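Local coordinates for lactate racemase (Thermoanaerobacterium thermosaccharolyticum, PDB 2YJG), which interconverts the D- and L-isomers of lactate as a homodimeric, nickel-dependent racemase, at residues D134-E139 with A191-I196; N140-G145 with I155-V160; G145-G150 with H221-Y226. One frame throughout, in Å; residues are numbered along the deposited sequence.

Contact 1 of 3, residues D134-E139 with A191-I196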
loop_
_atom_site.group_PDB
_atom_site.type_symbol
_atom_site.label_atom_id
_atom_site.label_comp_id
_atom_site.label_asym_id
_atom_site.label_seq_id
_atom_site.Cartn_x
_atom_site.Cartn_y
_atom_site.Cartn_z
ATOM N N ASP A 134 -11.138 7.503 -11.227
ATOM C CA ASP A 134 -12.412 6.762 -11.379
ATOM C C ASP A 134 -13.240 7.501 -12.445
ATOM O O ASP A 134 -13.748 8.621 -12.252
ATOM C CB ASP A 134 -13.130 6.667 -10.044
ATOM C CG ASP A 134 -14.460 5.975 -10.126
ATOM O OD1 ASP A 134 -14.840 5.395 -11.205
ATOM O OD2 ASP A 134 -15.135 6.045 -9.057
ATOM N N SER A 135 -13.272 6.865 -13.605
ATOM C CA SER A 135 -13.925 7.434 -14.782
ATOM C C SER A 135 -15.446 7.490 -14.561
ATOM O O SER A 135 -16.134 8.202 -15.282
ATOM C CB SER A 135 -13.634 6.619 -16.021
ATOM O OG SER A 135 -14.203 5.317 -15.944
ATOM N N ARG A 136 -15.939 6.738 -13.575
ATOM C CA ARG A 136 -17.375 6.672 -13.316
ATOM C C ARG A 136 -17.872 7.622 -12.211
ATOM O O ARG A 136 -19.091 7.690 -11.964
ATOM C CB ARG A 136 -17.773 5.242 -13.031
ATOM C CG ARG A 136 -17.596 4.350 -14.226
ATOM C CD ARG A 136 -17.823 2.886 -13.944
ATOM N NE ARG A 136 -17.546 2.085 -15.144
ATOM C CZ ARG A 136 -16.330 1.757 -15.576
ATOM N NH1 ARG A 136 -15.255 2.130 -14.906
ATOM N NH2 ARG A 136 -16.195 1.050 -16.692
ATOM N N ASN A 137 -16.963 8.382 -11.595
ATOM C CA ASN A 137 -17.322 9.369 -10.578
ATOM C C ASN A 137 -17.350 10.786 -11.113
ATOM O O ASN A 137 -16.346 11.476 -11.117
ATOM C CB ASN A 137 -16.388 9.305 -9.349
ATOM C CG ASN A 137 -16.881 10.190 -8.179
ATOM O OD1 ASN A 137 -17.957 10.782 -8.235
ATOM N ND2 ASN A 137 -16.065 10.298 -7.139
ATOM N N SER A 138 -18.541 11.226 -11.502
ATOM C CA SER A 138 -18.734 12.512 -12.151
ATOM C C SER A 138 -18.310 13.691 -11.308
ATOM O O SER A 138 -17.892 14.706 -11.853
ATOM C CB SER A 138 -20.202 12.670 -12.528
ATOM O OG SER A 138 -20.721 11.401 -12.907
ATOM N N GLU A 139 -18.405 13.545 -9.989
ATOM C CA GLU A 139 -18.060 14.593 -9.038
ATOM C C GLU A 139 -16.582 14.935 -9.101
ATOM O O GLU A 139 -16.183 16.098 -8.854
ATOM C CB GLU A 139 -18.414 14.142 -7.611
ATOM C CG GLU A 139 -18.294 15.227 -6.507
ATOM C CD GLU A 139 -18.365 14.630 -5.085
ATOM O OE1 GLU A 139 -18.963 13.528 -4.914
ATOM O OE2 GLU A 139 -17.800 15.245 -4.158
ATOM N N ALA A 191 -9.991 10.307 -18.298
ATOM C CA ALA A 191 -11.234 10.880 -18.852
ATOM C C ALA A 191 -12.443 10.195 -18.294
ATOM O O ALA A 191 -12.356 9.113 -17.682
ATOM C CB ALA A 191 -11.280 10.713 -20.379
ATOM N N SER A 192 -13.589 10.824 -18.516
ATOM C CA SER A 192 -14.889 10.240 -18.090
ATOM C C SER A 192 -15.261 9.047 -18.929
ATOM O O SER A 192 -14.865 8.973 -20.111
ATOM C CB SER A 192 -15.998 11.283 -18.207
ATOM O OG SER A 192 -16.261 11.608 -19.550
ATOM N N VAL A 193 -16.027 8.104 -18.356
ATOM C CA VAL A 193 -16.375 6.875 -19.115
ATOM C C VAL A 193 -17.054 7.283 -20.453
ATOM O O VAL A 193 -16.810 6.680 -21.475
ATOM C CB VAL A 193 -17.241 5.853 -18.341
ATOM C CG1 VAL A 193 -17.580 4.652 -19.214
ATOM C CG2 VAL A 193 -16.550 5.366 -17.080
ATOM N N GLN A 194 -17.886 8.315 -20.431
ATOM C CA GLN A 194 -18.606 8.739 -21.644
ATOM C C GLN A 194 -17.652 9.240 -22.695
ATOM O O GLN A 194 -17.788 8.916 -23.866
ATOM C CB GLN A 194 -19.640 9.820 -21.291
ATOM C CG GLN A 194 -20.581 10.253 -22.429
ATOM C CD GLN A 194 -21.798 11.174 -21.968
ATOM O OE1 GLN A 194 -22.207 11.183 -20.793
ATOM N NE2 GLN A 194 -22.370 11.921 -22.928
ATOM N N CYS A 195 -16.650 10.021 -22.295
ATOM C CA CYS A 195 -15.686 10.500 -23.244
ATOM C C CYS A 195 -14.886 9.343 -23.815
ATOM O O CYS A 195 -14.571 9.333 -24.991
ATOM C CB CYS A 195 -14.741 11.515 -22.611
ATOM S SG CYS A 195 -15.525 13.115 -22.174
ATOM N N ILE A 196 -14.570 8.360 -22.982
ATOM C CA ILE A 196 -13.792 7.218 -23.434
ATOM C C ILE A 196 -14.573 6.454 -24.486
ATOM O O ILE A 196 -14.072 6.140 -25.552
ATOM C CB ILE A 196 -13.386 6.312 -22.251
ATOM C CG1 ILE A 196 -12.438 7.094 -21.303
ATOM C CG2 ILE A 196 -12.716 5.090 -22.760
ATOM C CD1 ILE A 196 -12.066 6.382 -19.945
#
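S135 and S192 bring their backbones together with CA atoms 4.4 Å apart, and V193 N donates to S135 O at 3.1 Å. A type I beta turn, D134 to N137, thus meets the N-terminal end of helix 193-198, and a carbonyl of the turn takes an amide of the first helical turn. Within the beta turn, D134 OD1 accepts from R136 N at 2.9 Å, an Asx turn with the donor well out of the carboxylate plane. At the helix, S192 is the N-cap: its OG accepts from C195 N at 3.2 Å and is also bonded to E154.

The side-chain contact centres on V193, where a chi1 of 178° leaves CG2 beside the backbone N, on the side that faces the turn. This methyl sits over the centre of one face of the R136 guanidinium, 3.8 Å above its plane; its still closer approach to the S135 side chain is too tight to be trusted in detail. The R136 chain runs extended from CG to NE before CZ turns aside (chi4 78°). R136 NH1 bonds to F107 O, and the guanidinium makes a cation-pi contact with F107, next in sequence to H108, which probably donates and accepts protons in catalysis. V193 touches F107 as well. S135 CB faces the opposite segment, with A191 O 3.3 Å away and I196 CD1 at 4.2 Å.

Contact 2 of 3, residues N140-G145 with I155-V160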
loop_
_atom_site.group_PDB
_atom_site.type_symbol
_atom_site.label_atom_id
_atom_site.label_comp_id
_atom_site.label_asym_id
_atom_site.label_seq_id
_atom_site.Cartn_x
_atom_site.Cartn_y
_atom_site.Cartn_z
ATOM N N ASN A 140 -15.763 13.931 -9.421
ATOM C CA ASN A 140 -14.340 14.182 -9.612
ATOM C C ASN A 140 -13.863 14.504 -11.043
ATOM O O ASN A 140 -12.648 14.613 -11.286
ATOM C CB ASN A 140 -13.542 13.008 -9.085
ATOM C CG ASN A 140 -12.125 13.380 -8.828
ATOM O OD1 ASN A 140 -11.843 14.490 -8.345
ATOM N ND2 ASN A 140 -11.196 12.469 -9.165
ATOM N N MET A 141 -14.812 14.668 -11.966
ATOM C CA MET A 141 -14.550 15.044 -13.365
ATOM C C MET A 141 -14.855 16.510 -13.579
ATOM O O MET A 141 -15.769 17.029 -12.933
ATOM C CB MET A 141 -15.472 14.273 -14.330
ATOM C CG MET A 141 -15.401 12.769 -14.278
ATOM S SD MET A 141 -13.831 12.159 -14.897
ATOM C CE MET A 141 -14.093 10.471 -14.674
ATOM N N GLU A 142 -14.133 17.156 -14.495
ATOM C CA GLU A 142 -14.434 18.519 -14.914
ATOM C C GLU A 142 -14.505 18.660 -16.431
ATOM O O GLU A 142 -13.608 18.242 -17.152
ATOM C CB GLU A 142 -13.381 19.469 -14.392
ATOM C CG GLU A 142 -13.699 20.927 -14.567
ATOM C CD GLU A 142 -12.786 21.819 -13.720
ATOM O OE1 GLU A 142 -12.479 21.435 -12.575
ATOM O OE2 GLU A 142 -12.364 22.880 -14.215
ATOM N N LEU A 143 -15.582 19.273 -16.919
ATOM C CA LEU A 143 -15.660 19.651 -18.323
ATOM C C LEU A 143 -14.615 20.707 -18.589
ATOM O O LEU A 143 -14.566 21.743 -17.885
ATOM C CB LEU A 143 -17.077 20.149 -18.660
ATOM C CG LEU A 143 -17.353 20.680 -20.070
ATOM C CD1 LEU A 143 -17.057 19.619 -21.192
ATOM C CD2 LEU A 143 -18.803 21.161 -20.114
ATOM N N ILE A 144 -13.732 20.457 -19.554
ATOM C CA ILE A 144 -12.691 21.419 -19.890
ATOM C C ILE A 144 -12.724 21.932 -21.308
ATOM O O ILE A 144 -11.985 22.830 -21.648
ATOM C CB ILE A 144 -11.284 20.891 -19.653
ATOM C CG1 ILE A 144 -11.085 19.518 -20.307
ATOM C CG2 ILE A 144 -10.978 20.934 -18.133
ATOM C CD1 ILE A 144 -9.629 19.194 -20.615
ATOM N N GLY A 145 -13.596 21.410 -22.153
ATOM C CA GLY A 145 -13.577 21.891 -23.512
ATOM C C GLY A 145 -14.359 21.002 -24.430
ATOM O O GLY A 145 -15.029 20.052 -23.979
ATOM N N ILE A 155 -12.277 15.608 -17.848
ATOM C CA ILE A 155 -11.153 14.879 -17.241
ATOM C C ILE A 155 -11.105 15.008 -15.704
ATOM O O ILE A 155 -11.784 15.858 -15.124
ATOM C CB ILE A 155 -9.838 15.177 -17.913
ATOM C CG1 ILE A 155 -9.404 16.649 -17.782
ATOM C CG2 ILE A 155 -9.918 14.828 -19.436
ATOM C CD1 ILE A 155 -7.947 16.876 -18.037
ATOM N N ASN A 156 -10.322 14.148 -15.064
ATOM C CA ASN A 156 -10.123 14.213 -13.602
ATOM C C ASN A 156 -9.717 15.624 -13.125
ATOM O O ASN A 156 -8.733 16.240 -13.629
ATOM C CB ASN A 156 -9.050 13.208 -13.201
ATOM C CG ASN A 156 -9.087 12.822 -11.742
ATOM O OD1 ASN A 156 -8.822 13.645 -10.848
ATOM N ND2 ASN A 156 -9.359 11.552 -11.490
ATOM N N LYS A 157 -10.482 16.112 -12.141
ATOM C CA LYS A 157 -10.278 17.452 -11.557
ATOM C C LYS A 157 -8.881 17.716 -10.996
ATOM O O LYS A 157 -8.372 18.812 -11.068
ATOM C CB LYS A 157 -11.292 17.680 -10.408
ATOM C CG LYS A 157 -11.949 19.075 -10.492
ATOM C CD LYS A 157 -13.249 19.218 -9.635
ATOM C CE LYS A 157 -13.092 18.675 -8.205
ATOM N NZ LYS A 157 -14.346 18.865 -7.340
ATOM N N LEU A 158 -8.310 16.712 -10.379
ATOM C CA LEU A 158 -6.955 16.819 -9.848
ATOM C C LEU A 158 -5.984 17.249 -10.907
ATOM O O LEU A 158 -5.122 18.078 -10.676
ATOM C CB LEU A 158 -6.551 15.456 -9.313
ATOM C CG LEU A 158 -5.339 15.469 -8.394
ATOM C CD1 LEU A 158 -5.713 16.136 -7.039
ATOM C CD2 LEU A 158 -4.915 14.026 -8.198
ATOM N N ALA A 159 -6.114 16.655 -12.096
ATOM C CA ALA A 159 -5.275 17.022 -13.235
ATOM C C ALA A 159 -5.445 18.485 -13.668
ATOM O O ALA A 159 -4.470 19.171 -13.987
ATOM C CB ALA A 159 -5.575 16.078 -14.392
ATOM N N VAL A 160 -6.695 18.919 -13.687
ATOM C CA VAL A 160 -7.084 20.269 -14.085
ATOM C C VAL A 160 -6.503 21.283 -13.084
ATOM O O VAL A 160 -5.848 22.243 -13.469
ATOM C CB VAL A 160 -8.624 20.432 -14.104
ATOM C CG1 VAL A 160 -8.960 21.850 -14.582
ATOM C CG2 VAL A 160 -9.328 19.327 -14.996
#
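E142 and I155 form a hydrogen-bonded antiparallel pair, with E142 N to I155 O at 2.8 Å and I155 N to E142 O at 3.0 Å. Beyond the non-hydrogen-bonded pair M141-N156, K157 N donates almost straight (174°) to N140 O at 2.8 Å, so the backbone pairing runs on into the first residue of helix 157-161. The ladder belongs to the beta hairpin of strands 141-146 and 152-156, whose second strand passes directly into that helix.

Side-chain polar contacts gather at the junction. N156 is the N-cap: OD1 receives L158 N in the carbonyl plane, on a lone pair, while ND2 bonds to H133. The N140 amide crosses that of N156 obliquely, its ND2 end nearest and the planes 89° apart. An alanine at N156 would probably leave L158 N without its cap and H133 ND1 without this partner.

The E142 carboxylate meets aliphatic carbons of the helix start: OE1 is 3.2 Å from K157 CG, the two chains crossing at about a right angle, and OE2 is 3.6 Å from V160 CG1.

Among purely apolar contacts, I144 CD1 meets I155 CG1 at 3.8 Å, and the I144 and V160 side chains slide past each other in opposite directions, CG2 to CG2 3.9 Å.

Contact 3 of 3, residues G145-G150 with H221-Y226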
loop_
_atom_site.group_PDB
_atom_site.type_symbol
_atom_site.label_atom_id
_atom_site.label_comp_id
_atom_site.label_asym_id
_atom_site.label_seq_id
_atom_site.Cartn_x
_atom_site.Cartn_y
_atom_site.Cartn_z
ATOM N N GLY A 145 -13.596 21.410 -22.153
ATOM C CA GLY A 145 -13.577 21.891 -23.512
ATOM C C GLY A 145 -14.359 21.002 -24.430
ATOM O O GLY A 145 -15.029 20.052 -23.979
ATOM N N THR A 146 -14.311 21.364 -25.704
ATOM C CA THR A 146 -14.930 20.549 -26.754
ATOM C C THR A 146 -13.928 20.172 -27.857
ATOM O O THR A 146 -13.148 20.967 -28.348
ATOM C CB THR A 146 -16.069 21.275 -27.399
ATOM O OG1 THR A 146 -15.526 22.386 -28.106
ATOM C CG2 THR A 146 -17.096 21.720 -26.350
ATOM N N LEU A 147 -14.010 18.925 -28.291
ATOM C CA LEU A 147 -12.942 18.323 -29.067
ATOM C C LEU A 147 -13.163 18.674 -30.541
ATOM O O LEU A 147 -14.297 19.053 -30.920
ATOM C CB LEU A 147 -12.985 16.812 -28.864
ATOM C CG LEU A 147 -12.683 16.265 -27.459
ATOM C CD1 LEU A 147 -13.315 14.929 -27.170
ATOM C CD2 LEU A 147 -11.124 16.171 -27.244
ATOM N N PRO A 148 -12.118 18.506 -31.379
ATOM C CA PRO A 148 -12.270 18.665 -32.827
ATOM C C PRO A 148 -13.467 17.943 -33.449
ATOM O O PRO A 148 -14.085 18.482 -34.381
ATOM C CB PRO A 148 -10.952 18.116 -33.374
ATOM C CG PRO A 148 -9.975 18.379 -32.332
ATOM C CD PRO A 148 -10.710 18.299 -31.016
ATOM N N SER A 149 -13.803 16.759 -32.943
ATOM C CA SER A 149 -14.950 16.005 -33.414
ATOM C C SER A 149 -16.282 16.601 -32.980
ATOM O O SER A 149 -17.335 16.148 -33.415
ATOM C CB SER A 149 -14.894 14.599 -32.861
ATOM O OG SER A 149 -14.826 14.644 -31.442
ATOM N N GLY A 150 -16.239 17.569 -32.079
ATOM C CA GLY A 150 -17.451 18.151 -31.502
ATOM C C GLY A 150 -17.826 17.637 -30.113
ATOM O O GLY A 150 -18.632 18.256 -29.437
ATOM N N HIS A 221 -6.699 9.726 -32.654
ATOM C CA HIS A 221 -5.470 10.403 -32.254
ATOM C C HIS A 221 -5.630 11.909 -32.256
ATOM O O HIS A 221 -5.203 12.620 -31.322
ATOM C CB HIS A 221 -4.347 9.981 -33.172
ATOM C CG HIS A 221 -3.054 10.666 -32.889
ATOM N ND1 HIS A 221 -2.361 10.495 -31.708
ATOM C CD2 HIS A 221 -2.347 11.540 -33.628
ATOM C CE1 HIS A 221 -1.263 11.221 -31.757
ATOM N NE2 HIS A 221 -1.228 11.863 -32.913
ATOM N N ARG A 222 -6.322 12.439 -33.252
ATOM C CA ARG A 222 -6.586 13.890 -33.276
ATOM C C ARG A 222 -7.340 14.390 -32.038
ATOM O O ARG A 222 -6.981 15.425 -31.467
ATOM C CB ARG A 222 -7.387 14.234 -34.567
ATOM C CG ARG A 222 -7.686 15.725 -34.715
ATOM C CD ARG A 222 -8.556 16.089 -35.975
ATOM N NE ARG A 222 -8.870 17.537 -36.014
ATOM C CZ ARG A 222 -9.827 18.116 -36.767
ATOM N NH1 ARG A 222 -10.636 17.399 -37.552
ATOM N NH2 ARG A 222 -9.991 19.436 -36.727
ATOM N N ASP A 223 -8.408 13.696 -31.642
ATOM C CA ASP A 223 -9.130 14.040 -30.395
ATOM C C ASP A 223 -8.244 13.915 -29.162
ATOM O O ASP A 223 -8.330 14.773 -28.271
ATOM C CB ASP A 223 -10.455 13.238 -30.251
ATOM C CG ASP A 223 -11.656 13.950 -30.942
ATOM O OD1 ASP A 223 -11.439 14.914 -31.758
ATOM O OD2 ASP A 223 -12.772 13.554 -30.644
ATOM N N MET A 224 -7.383 12.875 -29.107
ATOM C CA MET A 224 -6.513 12.667 -27.967
ATOM C C MET A 224 -5.498 13.785 -27.819
ATOM O O MET A 224 -5.198 14.232 -26.705
ATOM C CB MET A 224 -5.789 11.318 -28.121
ATOM C CG MET A 224 -6.701 10.068 -28.118
ATOM S SD MET A 224 -5.661 8.612 -28.498
ATOM C CE MET A 224 -6.797 7.205 -28.090
ATOM N N ILE A 225 -4.955 14.213 -28.947
ATOM C CA ILE A 225 -3.928 15.251 -29.011
ATOM C C ILE A 225 -4.533 16.555 -28.493
ATOM O O ILE A 225 -3.923 17.266 -27.670
ATOM C CB ILE A 225 -3.387 15.361 -30.430
ATOM C CG1 ILE A 225 -2.415 14.197 -30.693
ATOM C CG2 ILE A 225 -2.763 16.740 -30.689
ATOM C CD1 ILE A 225 -1.210 14.200 -29.830
ATOM N N TYR A 226 -5.752 16.835 -28.951
ATOM C CA TYR A 226 -6.430 18.048 -28.501
ATOM C C TYR A 226 -6.749 17.994 -27.034
ATOM O O TYR A 226 -6.507 18.995 -26.312
ATOM C CB TYR A 226 -7.680 18.269 -29.293
ATOM C CG TYR A 226 -8.402 19.539 -28.964
ATOM C CD1 TYR A 226 -9.347 19.609 -27.921
ATOM C CD2 TYR A 226 -8.224 20.661 -29.766
ATOM C CE1 TYR A 226 -10.061 20.798 -27.693
ATOM C CE2 TYR A 226 -8.928 21.815 -29.548
ATOM C CZ TYR A 226 -9.821 21.894 -28.517
ATOM O OH TYR A 226 -10.457 23.116 -28.361
HETATM O O HOH W 1 -12.645 23.576 -26.338
#
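P148, D223 and Y226 carry this contact, in which the type I beta turn L147-G150, within the loop of the hairpin 141-146/152-156, rests on helix 219-230. P148 points toward the helix and meets flat groups of two residues one helical turn apart. Its CD lies over one face of the Y226 ring, a CH-pi contact 3.7 Å from the centroid and 26° off the ring normal. Its CB lies over a face of the R222 guanidinium, toward the rim, with NE 3.4 Å away.

D223 grips the turn through both carboxylate oxygens. OD1 uses its syn lone pair to accept from S149 N at 3.2 Å, and OD2 accepts from S149 OG, in a bond modelled so short (2.5 Å) that its exact length is doubtful. With a partner in S149 for each oxygen, the carboxylate is probably fixed in its rotation. F204 of helix 202-206 touches both D223 and S149, and L147 CB packs beside OD2.

With CG anti to the backbone N (chi1 -176°), Y226 CG comes close to P148 CD. L147 CD2 approaches Y226 CD1 at 3.9 Å, and T146 O lies obliquely near CE1. At the ring edge, in its plane, a water joins the two segments: it accepts from T146 N at 2.8 Å and is hydrogen-bonded to Y226 OH at 3.0 Å.

How the contacts relate
From the N terminus, the loop after strand 129-132 enters contact 1, which closes only when the chain returns at 191-196. Inside that loop, contact 2 nests as the short-range closure of the hairpin, 140-145 with 155-160. Contact 3 starts at G145, the end of contact 2's first arm, runs on into the hairpin loop and closes last, at 221-226, so that it crosses both other loops. Contacts 1 and 2 touch through M141, whose CE packs on S135 and S192; contact 3 lies at the far end of strand 141-146, with its centre about 15 Å from that of contact 2. Together they tie the hairpin and the turn that precedes it to helices 157-161, 193-198 and 219-230.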